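Local coordinates for protein trans-4-hydroxy-L-proline dehydratase (Clostridioides difficile 70-100-2010, PDB 6VXC) that uses a glycyl radical to dehydrate trans-4-hydroxy-L-proline to (S)-1-pyrroline-5-carboxylate in the anaerobic breakdown of hydroxyproline, at residues I45-L50 / Y103-C108; H109-L114 / K133-E138; A705-C710 / R746-M751; G719-N724 / D752-Q757. All blocks are in the same frame, centred on the assembly; numbering follows the deposited sequence.

Contact 1 (I45-L50 / Y103-C108); sequences IERAVL and YPEICC
R47 and A48, in the first turn of helix 46-58, face the irregular backbone of 103-108, with the closest CA atoms, those of A48 and Y103, 6.4 Å apart. R47 leaves the helix with CG anti to the backbone N (chi1 -178°) and runs extended as far as NE, which carries its guanidinium across the ring of Y103 and on to E105. There it meets the carboxylate end-on with two nitrogens: NH2 of R47 lies 2.8 Å from OE1 of E105 and NH1 of R47 3.0 Å from OE2 of E105. Both oxygens sit close to the guanidinium plane, but the carboxylate is turned 36° from it: OE2 is met on its syn side, OE1 from above the carboxylate plane. This is a buried bidentate salt bridge in the pyruvate formate lyase-like region, joining a helix start to the loop between strand 99-101 and helix 111-119. CD2 of Y103 comes 3.2 Å from CZ of R47, over one guanidinium face, while CD of R47 makes a CH-pi contact with the ring. Beside this, A48 CB rests on P104 CG at 3.8 Å. Further bonds fix both charged groups: R47 NE donates to T292 O and NH1 to T102 O, and R68 makes a second salt bridge with OE1 of E105. The phenol of Y103 reaches T291 O.

Contact 2 (H109-L114 / K133-E138); sequences HTMEDL and KIHKEE
H135, on helix 129-143, reaches the turn that leads into helix 111-119 and supplies the polar link between these two helices of the pyruvate formate lyase-like part of the chain. Its NE2 donates to the carbonyl oxygen of H109 at 2.8 Å, with an N-H...O angle of 180°. The oxygen lies in the imidazole plane, whereas from the carbonyl's side the donor stands above the peptide plane. A trans chi1 (-175°) carries the H135 ring out from its helix toward H109.

The apolar contacts gather at the CD2 side of the ring. L114 CD1 approaches CD2 of H135 at 3.6 Å, at an oblique angle to the ring. M111 folds back on itself at chi2 and chi3; its SD lies at the ring edge, 4.0 Å from CD2 of H135, in a Met-aromatic contact. The same sulfur touches CB of K136 at 3.6 Å, the two side chains crossing at about a right angle, before the extended lysine leads away from the contact. I140, one turn further along helix 129-143, touches both M111 and H135.

Within 109-114, T110 is the N-cap of helix 111-119. OG1 of T110 accepts from the backbone N of D113 at 2.9 Å, and OD2 of D113 accepts from the backbone N of T110 at 3.0 Å, completing a capping box.

Since NE2 of H135 acts as the donor, it must carry a proton. A buried carbonyl just ahead of the cap is thereby satisfied, and the straight bond restrains how the imidazole turns about its CB-CG bond.

Contact 3 (A705-C710 / R746-M751); sequences AVIKSC and RAYFNM
I707 and Y748 lie alongside each other, pointing in opposite directions, where helices 703-711 and 734-750 run nearly parallel, their local axes 9.7 Å apart and inclined by 19°. CB of I707 comes to 3.6 Å from CD1 of Y748, approaching the ring obliquely. CG1 of I707 sits between the backbone N and the carbonyl carbon (chi1 61°), which sends CD1 across toward the other helix, where it touches A747 CB at 3.8 Å, while CG2 stays against the near end of the tyrosine ring. With chi1 near trans (-173°), Y748 lays its ring along helix 703-711 as far as C710, whose CB lies 3.5 Å from the phenol OH. One turn of helix 703-711 thus presents I707 and C710 to the two ends of a single aromatic side chain. M751, just past the last turn of its helix, crosses I707 at about a right angle. A bend at chi3 turns its methyl group to I707, with CE 3.9 Å from CD1 of I707 and 3.7 Å from the carbonyl O of I707. The same methyl also meets the aliphatic part of K708, a solvent-exposed residue. The pair belongs to the glycyl radical domain: beyond helix 734-750, R746 and F749 pack on strand 396-401, while S709, on the far side of helix 703-711, is hydrogen-bonded to D633 and the backbone of D628.

Contact 4 (G719-N724 / D752-Q757); sequences GGTLLN and DGHHIQ
L723 and H755 form the central link where 719-724 approaches strand 755-759, leading into the parallel pairing of strands 724-726 and 755-759 at one edge of a mixed sheet in the glycyl radical domain. The backbone N of L723 donates to ND1 of H755 at 3.0 Å, and the nitrogen lies in the imidazole plane. Here a side chain receives a backbone donor just before regular pairing begins. Next, Q757 N donates to L723 O at 3.2 Å, and I756 CA makes a CA-H...O contact with the same oxygen. The side chains of L723 and I756 run side by side, with CD2 of L723 3.9 Å from CD1 of I756. L723 packs on C710 and Y748, I756 on I707 and V745, so each touches both helix 703-711 and helix 734-750. L722 lies along H755, its CG against CE1 of the ring at 3.8 Å. The leucine side chain is also about 4 Å from that of C454 at the nearest atoms, the probable cysteine radical site, which places 719-724 beside the probable active site.

Further out, the H755 ring meets the ring of Y427, and the ring of H754 is held by E435 at ND1 and by V455 O at NE2. T721 OG1, whose protein partner is H715, also bonds a water at 2.8 Å. That water donates to H755 O and so bridges the two segments. Over the face of the H754 ring, CA of G720 stands 3.5 Å from the centroid, a close CH-pi contact in which the glycine brings its backbone right onto the imidazole.

How the contacts relate
From the N terminus, contact 1 closes a loop of 52 residues between helix 46-58 and the loop ahead of helix 111-119. Contact 2 follows in series, closing a shorter loop of 18 residues. The two touch: V49 CG2 lies 3.6 Å from I134 CG2, so helices 46-58 and 129-143 pack together. Contacts 3 and 4 lie on the opposite side of the chain's centre, in the glycyl radical region, and close loops of 35 and 27 residues. The segments of contacts 3 and 4 alternate along the chain, so these loops cross. Helix 734-750 leads through a short turn into strand 755-759, and Y748 meets both L723 and the strand, uniting helix pair and sheet edge.

Contact 1 (I45-L50 / Y103-C108)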
# COMPACT_ATOMS: atom_id res chain seq x y z
N ILE A 45 20.96 4.29 -11.71
CA ILE A 45 20.59 4.40 -13.12
C ILE A 45 20.87 3.13 -13.91
O ILE A 45 20.53 3.07 -15.10
CB ILE A 45 21.33 5.60 -13.76
CG1 ILE A 45 20.57 6.13 -14.97
CG2 ILE A 45 22.77 5.21 -14.10
CD1 ILE A 45 19.22 6.74 -14.63
N GLU A 46 21.48 2.11 -13.30
CA GLU A 46 21.90 0.95 -14.08
C GLU A 46 20.71 0.23 -14.71
O GLU A 46 20.80 -0.24 -15.85
CB GLU A 46 22.69 -0.02 -13.22
CG GLU A 46 23.25 -1.14 -14.03
CD GLU A 46 24.13 -2.06 -13.23
OE1 GLU A 46 23.58 -2.98 -12.61
OE2 GLU A 46 25.36 -1.86 -13.23
N ARG A 47 19.62 0.08 -13.97
CA ARG A 47 18.47 -0.62 -14.52
C ARG A 47 18.01 0.04 -15.82
O ARG A 47 17.81 -0.64 -16.83
CB ARG A 47 17.32 -0.64 -13.51
CG ARG A 47 16.11 -1.40 -14.02
CD ARG A 47 14.88 -1.15 -13.19
NE ARG A 47 13.74 -1.90 -13.73
CZ ARG A 47 12.97 -1.49 -14.73
NH1 ARG A 47 13.20 -0.32 -15.32
NH2 ARG A 47 11.97 -2.25 -15.13
N ALA A 48 17.85 1.37 -15.80
CA ALA A 48 17.38 2.07 -16.99
C ALA A 48 18.32 1.86 -18.17
O ALA A 48 17.86 1.66 -19.30
CB ALA A 48 17.23 3.56 -16.69
N VAL A 49 19.63 1.88 -17.92
CA VAL A 49 20.58 1.64 -19.00
C VAL A 49 20.35 0.26 -19.61
O VAL A 49 20.24 0.10 -20.82
CB VAL A 49 22.02 1.78 -18.50
CG1 VAL A 49 22.99 1.32 -19.59
CG2 VAL A 49 22.33 3.21 -18.11
N LEU A 50 20.26 -0.77 -18.76
CA LEU A 50 20.16 -2.13 -19.27
C LEU A 50 18.84 -2.36 -20.01
O LEU A 50 18.81 -3.09 -21.00
CB LEU A 50 20.34 -3.14 -18.14
CG LEU A 50 21.76 -3.15 -17.55
CD1 LEU A 50 21.91 -4.09 -16.35
CD2 LEU A 50 22.80 -3.48 -18.62
N TYR A 103 12.51 3.61 -13.60
CA TYR A 103 11.61 2.84 -14.45
C TYR A 103 11.08 3.73 -15.57
O TYR A 103 9.90 4.09 -15.60
CB TYR A 103 10.48 2.24 -13.61
CG TYR A 103 10.98 1.34 -12.48
CD1 TYR A 103 11.47 1.88 -11.30
CD2 TYR A 103 11.00 -0.04 -12.62
CE1 TYR A 103 11.94 1.08 -10.28
CE2 TYR A 103 11.48 -0.86 -11.59
CZ TYR A 103 11.94 -0.29 -10.42
OH TYR A 103 12.43 -1.08 -9.38
N PRO A 104 11.94 4.10 -16.53
CA PRO A 104 11.52 5.04 -17.58
C PRO A 104 10.49 4.48 -18.56
O PRO A 104 9.87 5.26 -19.28
CB PRO A 104 12.84 5.37 -18.30
CG PRO A 104 13.69 4.16 -18.07
CD PRO A 104 13.34 3.67 -16.69
N GLU A 105 10.27 3.16 -18.58
CA GLU A 105 9.16 2.63 -19.37
C GLU A 105 7.81 3.05 -18.81
O GLU A 105 6.80 2.97 -19.52
CB GLU A 105 9.23 1.11 -19.45
CG GLU A 105 9.08 0.40 -18.10
CD GLU A 105 10.41 0.08 -17.46
OE1 GLU A 105 10.78 -1.11 -17.44
OE2 GLU A 105 11.11 1.03 -17.05
N ILE A 106 7.77 3.45 -17.54
CA ILE A 106 6.55 3.89 -16.88
C ILE A 106 6.56 5.41 -16.79
O ILE A 106 5.63 6.07 -17.26
CB ILE A 106 6.42 3.27 -15.48
CG1 ILE A 106 6.38 1.74 -15.57
CG2 ILE A 106 5.18 3.81 -14.76
CD1 ILE A 106 6.54 1.06 -14.22
N CYS A 107 7.59 5.96 -16.16
CA CYS A 107 7.75 7.41 -16.02
C CYS A 107 9.20 7.75 -16.30
O CYS A 107 10.09 7.41 -15.51
CB CYS A 107 7.33 7.91 -14.63
SG CYS A 107 7.51 9.70 -14.44
N CYS A 108 9.43 8.42 -17.41
CA CYS A 108 10.75 8.90 -17.78
C CYS A 108 10.88 10.31 -17.25
O CYS A 108 10.27 11.24 -17.79
CB CYS A 108 10.92 8.85 -19.29
SG CYS A 108 12.49 9.48 -19.84

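Contact 2 (H109-L114 / K133-E138)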
# COMPACT_ATOMS: atom_id res chain seq x y z
N HIS A 109 11.64 10.48 -16.17
CA HIS A 109 11.67 11.78 -15.50
C HIS A 109 12.25 12.86 -16.40
O HIS A 109 13.07 12.59 -17.28
CB HIS A 109 12.49 11.70 -14.22
CG HIS A 109 11.88 10.83 -13.17
ND1 HIS A 109 12.41 9.61 -12.81
CD2 HIS A 109 10.76 10.99 -12.43
CE1 HIS A 109 11.64 9.06 -11.88
NE2 HIS A 109 10.63 9.87 -11.64
N THR A 110 11.77 14.09 -16.20
CA THR A 110 12.43 15.26 -16.78
C THR A 110 13.65 15.62 -15.95
O THR A 110 13.81 15.20 -14.80
CB THR A 110 11.48 16.46 -16.83
OG1 THR A 110 11.20 16.88 -15.49
CG2 THR A 110 10.18 16.11 -17.52
N MET A 111 14.54 16.42 -16.55
CA MET A 111 15.68 16.90 -15.78
C MET A 111 15.23 17.75 -14.61
O MET A 111 15.90 17.77 -13.56
CB MET A 111 16.65 17.66 -16.70
CG MET A 111 17.20 16.81 -17.85
SD MET A 111 17.99 15.26 -17.37
CE MET A 111 19.30 15.85 -16.31
N GLU A 112 14.10 18.45 -14.74
CA GLU A 112 13.57 19.18 -13.59
C GLU A 112 13.12 18.22 -12.50
O GLU A 112 13.31 18.50 -11.31
CB GLU A 112 12.42 20.10 -14.00
CG GLU A 112 11.96 20.95 -12.82
CD GLU A 112 10.70 21.77 -13.09
OE1 GLU A 112 10.12 21.64 -14.18
OE2 GLU A 112 10.31 22.56 -12.19
N ASP A 113 12.49 17.10 -12.87
CA ASP A 113 12.14 16.09 -11.89
C ASP A 113 13.34 15.68 -11.06
O ASP A 113 13.27 15.59 -9.83
CB ASP A 113 11.55 14.85 -12.57
CG ASP A 113 10.13 15.05 -13.06
OD1 ASP A 113 9.39 15.87 -12.49
OD2 ASP A 113 9.75 14.35 -14.02
N LEU A 114 14.46 15.41 -11.73
CA LEU A 114 15.67 15.00 -11.01
C LEU A 114 16.13 16.10 -10.07
O LEU A 114 16.51 15.83 -8.93
CB LEU A 114 16.77 14.65 -12.00
CG LEU A 114 16.43 13.50 -12.93
CD1 LEU A 114 17.66 13.07 -13.73
CD2 LEU A 114 15.85 12.33 -12.16
N LYS A 133 23.82 12.80 -16.04
CA LYS A 133 24.31 12.80 -17.41
C LYS A 133 23.73 11.64 -18.20
O LYS A 133 23.19 11.83 -19.29
CB LYS A 133 25.84 12.72 -17.43
CG LYS A 133 26.41 12.71 -18.86
CD LYS A 133 27.94 12.67 -18.90
CE LYS A 133 28.49 11.31 -18.49
NZ LYS A 133 28.13 10.26 -19.49
N ILE A 134 23.81 10.42 -17.65
CA ILE A 134 23.31 9.24 -18.36
C ILE A 134 21.82 9.37 -18.63
O ILE A 134 21.35 9.09 -19.74
CB ILE A 134 23.63 7.98 -17.54
CG1 ILE A 134 25.14 7.73 -17.49
CG2 ILE A 134 22.88 6.76 -18.06
CD1 ILE A 134 25.50 6.57 -16.61
N HIS A 135 21.05 9.80 -17.63
CA HIS A 135 19.62 9.97 -17.84
C HIS A 135 19.36 10.99 -18.94
O HIS A 135 18.49 10.78 -19.79
CB HIS A 135 18.93 10.41 -16.54
CG HIS A 135 17.45 10.50 -16.67
ND1 HIS A 135 16.64 9.38 -16.68
CD2 HIS A 135 16.63 11.56 -16.86
CE1 HIS A 135 15.38 9.75 -16.84
NE2 HIS A 135 15.35 11.07 -16.95
N LYS A 136 20.10 12.10 -18.93
CA LYS A 136 19.90 13.13 -19.93
C LYS A 136 20.28 12.65 -21.32
O LYS A 136 19.57 12.93 -22.29
CB LYS A 136 20.71 14.38 -19.58
CG LYS A 136 20.48 15.51 -20.56
CD LYS A 136 21.46 16.65 -20.37
CE LYS A 136 20.95 17.89 -21.08
NZ LYS A 136 22.00 18.93 -21.25
N GLU A 137 21.38 11.92 -21.44
CA GLU A 137 21.94 11.60 -22.74
C GLU A 137 21.49 10.26 -23.30
O GLU A 137 21.36 10.12 -24.52
CB GLU A 137 23.47 11.61 -22.68
CG GLU A 137 24.07 12.94 -22.31
CD GLU A 137 25.58 12.89 -22.23
OE1 GLU A 137 26.20 13.96 -22.09
OE2 GLU A 137 26.15 11.78 -22.31
N GLU A 138 21.26 9.27 -22.46
CA GLU A 138 20.86 7.95 -22.94
C GLU A 138 19.39 7.63 -22.73
O GLU A 138 18.78 6.99 -23.59
CB GLU A 138 21.70 6.86 -22.27
CG GLU A 138 23.21 7.05 -22.30
CD GLU A 138 23.78 7.17 -23.71
OE1 GLU A 138 24.74 7.95 -23.89
OE2 GLU A 138 23.30 6.46 -24.62

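Contact 3 (A705-C710 / R746-M751)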
# COMPACT_ATOMS: atom_id res chain seq x y z
N ALA A 705 -17.26 4.78 22.10
CA ALA A 705 -18.27 5.40 21.26
C ALA A 705 -17.81 5.44 19.80
O ALA A 705 -18.62 5.24 18.90
CB ALA A 705 -18.61 6.81 21.76
N VAL A 706 -16.52 5.67 19.54
CA VAL A 706 -16.12 5.75 18.14
C VAL A 706 -16.12 4.36 17.48
O VAL A 706 -16.53 4.23 16.33
CB VAL A 706 -14.78 6.50 17.91
CG1 VAL A 706 -14.26 7.24 19.12
CG2 VAL A 706 -13.75 5.64 17.23
N ILE A 707 -15.68 3.31 18.19
CA ILE A 707 -15.72 2.00 17.52
C ILE A 707 -17.17 1.57 17.30
O ILE A 707 -17.47 0.89 16.32
CB ILE A 707 -14.93 0.90 18.27
CG1 ILE A 707 -15.47 0.64 19.68
CG2 ILE A 707 -13.40 1.17 18.24
CD1 ILE A 707 -15.02 -0.73 20.28
N LYS A 708 -18.09 2.02 18.14
CA LYS A 708 -19.51 1.76 17.88
C LYS A 708 -19.99 2.52 16.64
O LYS A 708 -20.71 1.97 15.81
CB LYS A 708 -20.33 2.13 19.12
CG LYS A 708 -20.24 1.11 20.25
CD LYS A 708 -21.37 1.33 21.24
CE LYS A 708 -21.08 0.70 22.58
NZ LYS A 708 -22.17 1.01 23.54
N SER A 709 -19.56 3.78 16.47
CA SER A 709 -19.89 4.51 15.24
C SER A 709 -19.30 3.81 14.01
O SER A 709 -19.99 3.59 13.01
CB SER A 709 -19.38 5.95 15.33
OG SER A 709 -20.16 6.78 16.16
N CYS A 710 -18.01 3.46 14.07
CA CYS A 710 -17.35 2.84 12.92
C CYS A 710 -17.96 1.49 12.56
O CYS A 710 -17.94 1.09 11.39
CB CYS A 710 -15.85 2.68 13.20
SG CYS A 710 -14.96 4.23 13.30
N ARG A 746 -10.82 -6.42 20.55
CA ARG A 746 -11.82 -7.50 20.56
C ARG A 746 -13.24 -6.96 20.43
O ARG A 746 -14.08 -7.57 19.76
CB ARG A 746 -11.72 -8.33 21.85
CG ARG A 746 -10.48 -9.17 22.03
CD ARG A 746 -10.60 -10.52 21.41
NE ARG A 746 -9.53 -11.41 21.87
CZ ARG A 746 -9.06 -12.41 21.14
NH1 ARG A 746 -9.57 -12.63 19.93
NH2 ARG A 746 -8.07 -13.16 21.58
N ALA A 747 -13.54 -5.87 21.13
CA ALA A 747 -14.88 -5.30 21.06
C ALA A 747 -15.18 -4.85 19.64
O ALA A 747 -16.20 -5.22 19.06
CB ALA A 747 -15.02 -4.14 22.04
N TYR A 748 -14.26 -4.09 19.05
CA TYR A 748 -14.47 -3.61 17.69
C TYR A 748 -14.64 -4.79 16.74
O TYR A 748 -15.58 -4.83 15.94
CB TYR A 748 -13.30 -2.74 17.25
CG TYR A 748 -13.49 -2.05 15.91
CD1 TYR A 748 -14.72 -1.48 15.55
CD2 TYR A 748 -12.44 -1.93 15.00
CE1 TYR A 748 -14.89 -0.83 14.33
CE2 TYR A 748 -12.59 -1.29 13.78
CZ TYR A 748 -13.82 -0.74 13.45
OH TYR A 748 -13.99 -0.11 12.23
N PHE A 749 -13.77 -5.79 16.86
CA PHE A 749 -13.81 -6.91 15.92
C PHE A 749 -15.03 -7.79 16.17
O PHE A 749 -15.56 -8.40 15.24
CB PHE A 749 -12.51 -7.73 16.00
CG PHE A 749 -11.29 -7.01 15.44
CD1 PHE A 749 -11.39 -5.74 14.90
CD2 PHE A 749 -10.05 -7.63 15.45
CE1 PHE A 749 -10.28 -5.09 14.38
CE2 PHE A 749 -8.93 -6.99 14.94
CZ PHE A 749 -9.04 -5.72 14.41
N ASN A 750 -15.51 -7.84 17.42
CA ASN A 750 -16.73 -8.58 17.66
C ASN A 750 -17.92 -7.95 16.97
O ASN A 750 -18.90 -8.65 16.71
CB ASN A 750 -17.01 -8.69 19.17
CG ASN A 750 -17.87 -9.89 19.50
OD1 ASN A 750 -17.44 -11.03 19.30
ND2 ASN A 750 -19.08 -9.66 19.95
N MET A 751 -17.86 -6.65 16.66
CA MET A 751 -18.87 -5.98 15.86
C MET A 751 -18.54 -5.97 14.37
O MET A 751 -19.18 -5.23 13.61
CB MET A 751 -19.07 -4.54 16.35
CG MET A 751 -19.55 -4.43 17.77
SD MET A 751 -19.83 -2.74 18.31
CE MET A 751 -18.19 -2.04 18.39

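Contact 4 (G719-N724 / D752-Q757)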
# COMPACT_ATOMS: atom_id res chain seq x y z
N GLY A 719 -13.42 -3.75 0.56
CA GLY A 719 -12.12 -4.40 0.56
C GLY A 719 -11.21 -3.83 1.62
O GLY A 719 -9.99 -3.79 1.43
N GLY A 720 -11.79 -3.31 2.71
CA GLY A 720 -11.00 -2.81 3.82
C GLY A 720 -11.25 -1.35 4.18
O GLY A 720 -11.49 -0.51 3.30
N THR A 721 -11.19 -1.03 5.48
CA THR A 721 -11.34 0.32 5.99
C THR A 721 -10.23 0.58 7.01
O THR A 721 -9.76 -0.34 7.68
CB THR A 721 -12.69 0.53 6.69
OG1 THR A 721 -12.76 -0.34 7.82
CG2 THR A 721 -13.86 0.27 5.73
N LEU A 722 -9.86 1.85 7.17
CA LEU A 722 -8.72 2.23 8.00
C LEU A 722 -9.19 3.07 9.18
O LEU A 722 -9.79 4.13 9.00
CB LEU A 722 -7.71 2.99 7.16
CG LEU A 722 -6.33 3.17 7.78
CD1 LEU A 722 -5.32 3.38 6.66
CD2 LEU A 722 -6.30 4.31 8.76
N LEU A 723 -8.90 2.62 10.40
CA LEU A 723 -9.25 3.37 11.60
C LEU A 723 -8.01 3.64 12.44
O LEU A 723 -7.39 2.71 12.95
CB LEU A 723 -10.30 2.63 12.44
CG LEU A 723 -10.64 3.29 13.80
CD1 LEU A 723 -11.16 4.71 13.61
CD2 LEU A 723 -11.67 2.48 14.58
N ASN A 724 -7.67 4.93 12.61
CA ASN A 724 -6.66 5.40 13.55
C ASN A 724 -7.31 5.74 14.89
O ASN A 724 -8.35 6.40 14.93
CB ASN A 724 -5.97 6.67 13.07
CG ASN A 724 -4.89 6.42 12.07
OD1 ASN A 724 -4.87 7.05 10.99
ND2 ASN A 724 -4.00 5.51 12.38
N ASP A 752 -17.53 -6.74 13.96
CA ASP A 752 -17.11 -6.91 12.56
C ASP A 752 -16.38 -5.70 11.99
O ASP A 752 -16.34 -5.53 10.78
CB ASP A 752 -18.30 -7.31 11.68
CG ASP A 752 -18.82 -8.69 12.01
OD1 ASP A 752 -17.99 -9.54 12.40
OD2 ASP A 752 -20.03 -8.92 11.94
N GLY A 753 -15.78 -4.87 12.84
CA GLY A 753 -14.85 -3.88 12.35
C GLY A 753 -13.66 -4.54 11.68
O GLY A 753 -13.30 -5.66 11.99
N HIS A 754 -13.09 -3.84 10.70
CA HIS A 754 -12.06 -4.40 9.84
C HIS A 754 -10.64 -4.25 10.41
O HIS A 754 -9.84 -5.18 10.33
CB HIS A 754 -12.14 -3.73 8.46
CG HIS A 754 -11.06 -4.15 7.53
ND1 HIS A 754 -11.08 -5.35 6.86
CD2 HIS A 754 -9.91 -3.54 7.17
CE1 HIS A 754 -9.99 -5.45 6.11
NE2 HIS A 754 -9.26 -4.37 6.29
N HIS A 755 -10.32 -3.08 10.95
CA HIS A 755 -8.95 -2.70 11.23
C HIS A 755 -8.91 -1.62 12.30
O HIS A 755 -9.78 -0.75 12.34
CB HIS A 755 -8.27 -2.19 9.95
CG HIS A 755 -7.11 -1.28 10.20
ND1 HIS A 755 -7.24 0.08 10.35
CD2 HIS A 755 -5.79 -1.55 10.33
CE1 HIS A 755 -6.04 0.62 10.54
NE2 HIS A 755 -5.15 -0.36 10.53
N ILE A 756 -7.87 -1.66 13.13
CA ILE A 756 -7.58 -0.56 14.04
C ILE A 756 -6.08 -0.55 14.31
O ILE A 756 -5.43 -1.60 14.35
CB ILE A 756 -8.43 -0.67 15.34
CG1 ILE A 756 -8.38 0.63 16.17
CG2 ILE A 756 -8.02 -1.87 16.20
CD1 ILE A 756 -9.45 0.65 17.25
N GLN A 757 -5.53 0.66 14.49
CA GLN A 757 -4.12 0.84 14.79
C GLN A 757 -3.98 2.06 15.70
O GLN A 757 -4.80 2.97 15.65
CB GLN A 757 -3.30 1.01 13.52
CG GLN A 757 -3.66 2.26 12.74
CD GLN A 757 -3.08 2.26 11.33
OE1 GLN A 757 -2.83 1.20 10.75
NE2 GLN A 757 -2.81 3.45 10.80
O HOH W 1 -11.91 -0.55 10.43